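Local coordinates for protein argininosuccinate lyase (Chelativorans sp., PDB 6RXA) that acts as a C-N lyase (EDDS lyase) of the aspartase/fumarase superfamily and probably releases fumarate by breaking a carbon-nitrogen bond, at residues 193-198 against 219-225. The protein carries 2 engineered substitutions. Residues are numbered along the deposited sequence; the frame is centred on the assembly and turned at random.
Sequences INLCPL and LGFDGLV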
ATOM      1  N   ILE A 193      12.393  14.467 -14.041  1.00 13.14           N
ATOM      2  CA  ILE A 193      11.945  15.599 -13.229  1.00 13.34           C
ATOM      3  C   ILE A 193      12.357  16.911 -13.879  1.00 13.24           C
ATOM      4  O   ILE A 193      11.600  17.887 -13.869  1.00 13.45           O
ATOM      5  CB  ILE A 193      12.500  15.489 -11.796  1.00 15.17           C
ATOM      6  CG1 ILE A 193      11.762  14.400 -11.022  1.00 18.52           C
ATOM      7  CG2 ILE A 193      12.369  16.820 -11.054  1.00 17.00           C
ATOM      8  CD1 ILE A 193      12.211  14.204  -9.614  1.00 26.88           C
ATOM      9  N   ASN A 194      13.553  16.952 -14.456  1.00 13.58           N
ATOM     10  CA  ASN A 194      14.137  18.205 -14.930  1.00 13.91           C
ATOM     11  C   ASN A 194      13.715  18.539 -16.359  1.00 14.74           C
ATOM     12  O   ASN A 194      14.535  18.838 -17.230  1.00 14.81           O
ATOM     13  CB  ASN A 194      15.651  18.170 -14.800  1.00 14.88           C
ATOM     14  CG  ASN A 194      16.247  19.556 -14.868  1.00 17.11           C
ATOM     15  OD1 ASN A 194      15.562  20.534 -14.574  1.00 16.58           O
ATOM     16  ND2 ASN A 194      17.510  19.651 -15.248  1.00 20.09           N
ATOM     17  N   LEU A 195      12.407  18.521 -16.573  1.00 14.43           N
ATOM     18  CA  LEU A 195      11.762  18.901 -17.823  1.00 14.25           C
ATOM     19  C   LEU A 195      10.708  19.954 -17.511  1.00 13.88           C
ATOM     20  O   LEU A 195       9.980  19.835 -16.525  1.00 14.42           O
ATOM     21  CB  LEU A 195      11.086  17.677 -18.452  1.00 14.79           C
ATOM     22  CG  LEU A 195      12.009  16.529 -18.842  1.00 15.87           C
ATOM     23  CD1 LEU A 195      11.184  15.334 -19.287  1.00 16.39           C
ATOM     24  CD2 LEU A 195      12.943  16.963 -19.948  1.00 17.03           C
ATOM     25  N   CYS A 196      10.636  20.992 -18.347  1.00 13.88           N
ATOM     26  CA  CYS A 196       9.806  22.152 -18.045  1.00 14.60           C
ATOM     27  C   CYS A 196       8.426  22.042 -18.694  1.00 14.62           C
ATOM     28  O   CYS A 196       8.350  21.934 -19.931  1.00 15.03           O
ATOM     29  CB  CYS A 196      10.489  23.410 -18.543  1.00 15.61           C
ATOM     30  SG  CYS A 196       9.641  24.893 -17.996  1.00 16.07           S
ATOM     31  N   PRO A 197       7.342  22.107 -17.932  1.00 14.18           N
ATOM     32  CA  PRO A 197       5.989  22.078 -18.521  1.00 14.33           C
ATOM     33  C   PRO A 197       5.405  23.453 -18.804  1.00 14.74           C
ATOM     34  O   PRO A 197       4.285  23.539 -19.317  1.00 15.17           O
ATOM     35  CB  PRO A 197       5.170  21.379 -17.431  1.00 14.77           C
ATOM     36  CG  PRO A 197       5.795  21.906 -16.155  1.00 14.80           C
ATOM     37  CD  PRO A 197       7.288  22.015 -16.456  1.00 14.60           C
ATOM     38  N   LEU A 198       6.119  24.529 -18.491  1.00 14.23           N
ATOM     39  CA  LEU A 198       5.586  25.863 -18.719  1.00 14.71           C
ATOM     40  C   LEU A 198       5.345  26.103 -20.202  1.00 16.11           C
ATOM     41  O   LEU A 198       6.141  25.711 -21.058  1.00 18.42           O
ATOM     42  CB  LEU A 198       6.550  26.898 -18.152  1.00 14.39           C
ATOM     43  CG  LEU A 198       6.526  26.881 -16.625  1.00 16.93           C
ATOM     44  CD1 LEU A 198       7.733  27.608 -16.074  1.00 17.48           C
ATOM     45  CD2 LEU A 198       5.231  27.490 -16.078  1.00 19.08           C
ATOM     46  N   LEU A 219      15.036  28.764 -16.042  1.00 16.00           N
ATOM     47  CA  LEU A 219      14.725  28.042 -14.817  1.00 14.60           C
ATOM     48  C   LEU A 219      15.568  26.786 -14.652  1.00 15.52           C
ATOM     49  O   LEU A 219      15.287  25.976 -13.767  1.00 16.16           O
ATOM     50  CB  LEU A 219      13.237  27.700 -14.761  1.00 14.22           C
ATOM     51  CG  LEU A 219      12.324  28.928 -14.678  1.00 16.22           C
ATOM     52  CD1 LEU A 219      10.900  28.535 -14.989  1.00 17.19           C
ATOM     53  CD2 LEU A 219      12.394  29.583 -13.306  1.00 17.11           C
ATOM     54  N   GLY A 220      16.592  26.605 -15.482  1.00 16.57           N
ATOM     55  CA  GLY A 220      17.514  25.494 -15.303  1.00 17.32           C
ATOM     56  C   GLY A 220      17.054  24.141 -15.789  1.00 16.95           C
ATOM     57  O   GLY A 220      17.742  23.145 -15.529  1.00 17.70           O
ATOM     58  N   PHE A 221      15.919  24.053 -16.473  1.00 15.27           N
ATOM     59  CA  PHE A 221      15.468  22.759 -16.975  1.00 14.99           C
ATOM     60  C   PHE A 221      16.314  22.338 -18.173  1.00 15.50           C
ATOM     61  O   PHE A 221      16.863  23.174 -18.895  1.00 17.06           O
ATOM     62  CB  PHE A 221      14.007  22.844 -17.379  1.00 14.80           C
ATOM     63  CG  PHE A 221      13.046  22.945 -16.222  1.00 15.46           C
ATOM     64  CD1 PHE A 221      12.648  21.814 -15.534  1.00 15.62           C
ATOM     65  CD2 PHE A 221      12.507  24.167 -15.849  1.00 15.73           C
ATOM     66  CE1 PHE A 221      11.749  21.900 -14.485  1.00 15.99           C
ATOM     67  CE2 PHE A 221      11.599  24.251 -14.809  1.00 15.96           C
ATOM     68  CZ  PHE A 221      11.215  23.114 -14.129  1.00 15.26           C
ATOM     69  N   ASP A 222      16.395  21.024 -18.394  1.00 15.75           N
ATOM     70  CA  ASP A 222      17.221  20.455 -19.455  1.00 16.89           C
ATOM     71  C   ASP A 222      16.435  20.129 -20.724  1.00 19.92           C
ATOM     72  O   ASP A 222      17.041  19.717 -21.720  1.00 24.18           O
ATOM     73  CB  ASP A 222      17.942  19.204 -18.957  1.00 21.34           C
ATOM     74  CG  ASP A 222      19.031  19.518 -17.952  1.00 32.19           C
ATOM     75  OD1 ASP A 222      19.617  20.613 -18.043  1.00 36.25           O
ATOM     76  OD2 ASP A 222      19.292  18.671 -17.069  1.00 35.61           O
ATOM     77  N   GLY A 223      15.125  20.331 -20.721  1.00 19.23           N
ATOM     78  CA  GLY A 223      14.282  20.031 -21.864  1.00 18.85           C
ATOM     79  C   GLY A 223      12.863  20.361 -21.466  1.00 16.82           C
ATOM     80  O   GLY A 223      12.614  20.840 -20.357  1.00 16.06           O
ATOM     81  N   LEU A 224      11.935  20.120 -22.396  1.00 15.90           N
ATOM     82  CA  LEU A 224      10.527  20.413 -22.185  1.00 16.27           C
ATOM     83  C   LEU A 224       9.734  19.138 -21.917  1.00 16.34           C
ATOM     84  O   LEU A 224      10.077  18.055 -22.394  1.00 16.52           O
ATOM     85  CB  LEU A 224       9.911  21.063 -23.428  1.00 17.50           C
ATOM     86  CG  LEU A 224      10.524  22.391 -23.863  1.00 19.15           C
ATOM     87  CD1 LEU A 224       9.793  22.921 -25.065  1.00 20.55           C
ATOM     88  CD2 LEU A 224      10.521  23.403 -22.722  1.00 19.16           C
ATOM     89  N   VAL A 225       8.662  19.275 -21.139  1.00 15.48           N
ATOM     90  CA  VAL A 225       7.524  18.365 -21.254  1.00 14.33           C
ATOM     91  C   VAL A 225       6.754  18.914 -22.451  1.00 15.53           C
ATOM     92  O   VAL A 225       6.223  20.031 -22.392  1.00 16.99           O
ATOM     93  CB  VAL A 225       6.649  18.360 -20.002  1.00 14.37           C
ATOM     94  CG1 VAL A 225       5.470  17.395 -20.204  1.00 14.86           C
ATOM     95  CG2 VAL A 225       7.426  18.009 -18.732  1.00 15.57           C
TER
HETATM   96  O   HOH W   1      20.007  21.758 -15.537  1.00 20.72           O
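Cys196 and Leu224 form a single parallel bridge: Cys196 N donates to Gly223 O (2.8 Å), Val225 N donates to Cys196 O, and upstream Asp222 N bonds to Asn194 O. The two loops are joined by one beta bridge that does not extend into a sheet, an example of how a single parallel bridge can tie together the loops before and after a short helix; Gly223 N is buried by the contact and has no partner.

On one side of the pairing, Cys196 lies over a face of the Phe221 ring, its CB 3.8 Å from the centroid in a CH-pi contact offset toward the rim. With SG anti to the backbone N (chi1 -172°), the sulfur makes an oblique sulfur-aromatic contact with the same ring, while also accepting a hydrogen bond from Leu198 N. Asn194 uses both ends of its amide. ND2 makes a short but weak, bent bond to Asp222 OD2 (2.7 Å, 124° at the hydrogen), and one water links ND2, Asp222 OD1 and Gly220 O; OD1, close to Phe221 CD1, is taken by Arg125. Elsewhere Leu195 CB packs on Val225 CG2 at 3.7 Å, and CD1 of Leu198 presses tightly on CD1 of Leu219 (3.5 Å).

The pairing closes the excursion around helix 212-218, which ends in a Schellman motif with Gly220 as C-prime residue. Leu224 and Val225 pack against Lys446 and Glu177 of a neighbouring subunit. Arg125 of helix 112-147 also makes a cation-pi contact with Phe221 and bonds to Leu219 O, while helix 35-56 covers Leu198 and Leu219 through Ile46.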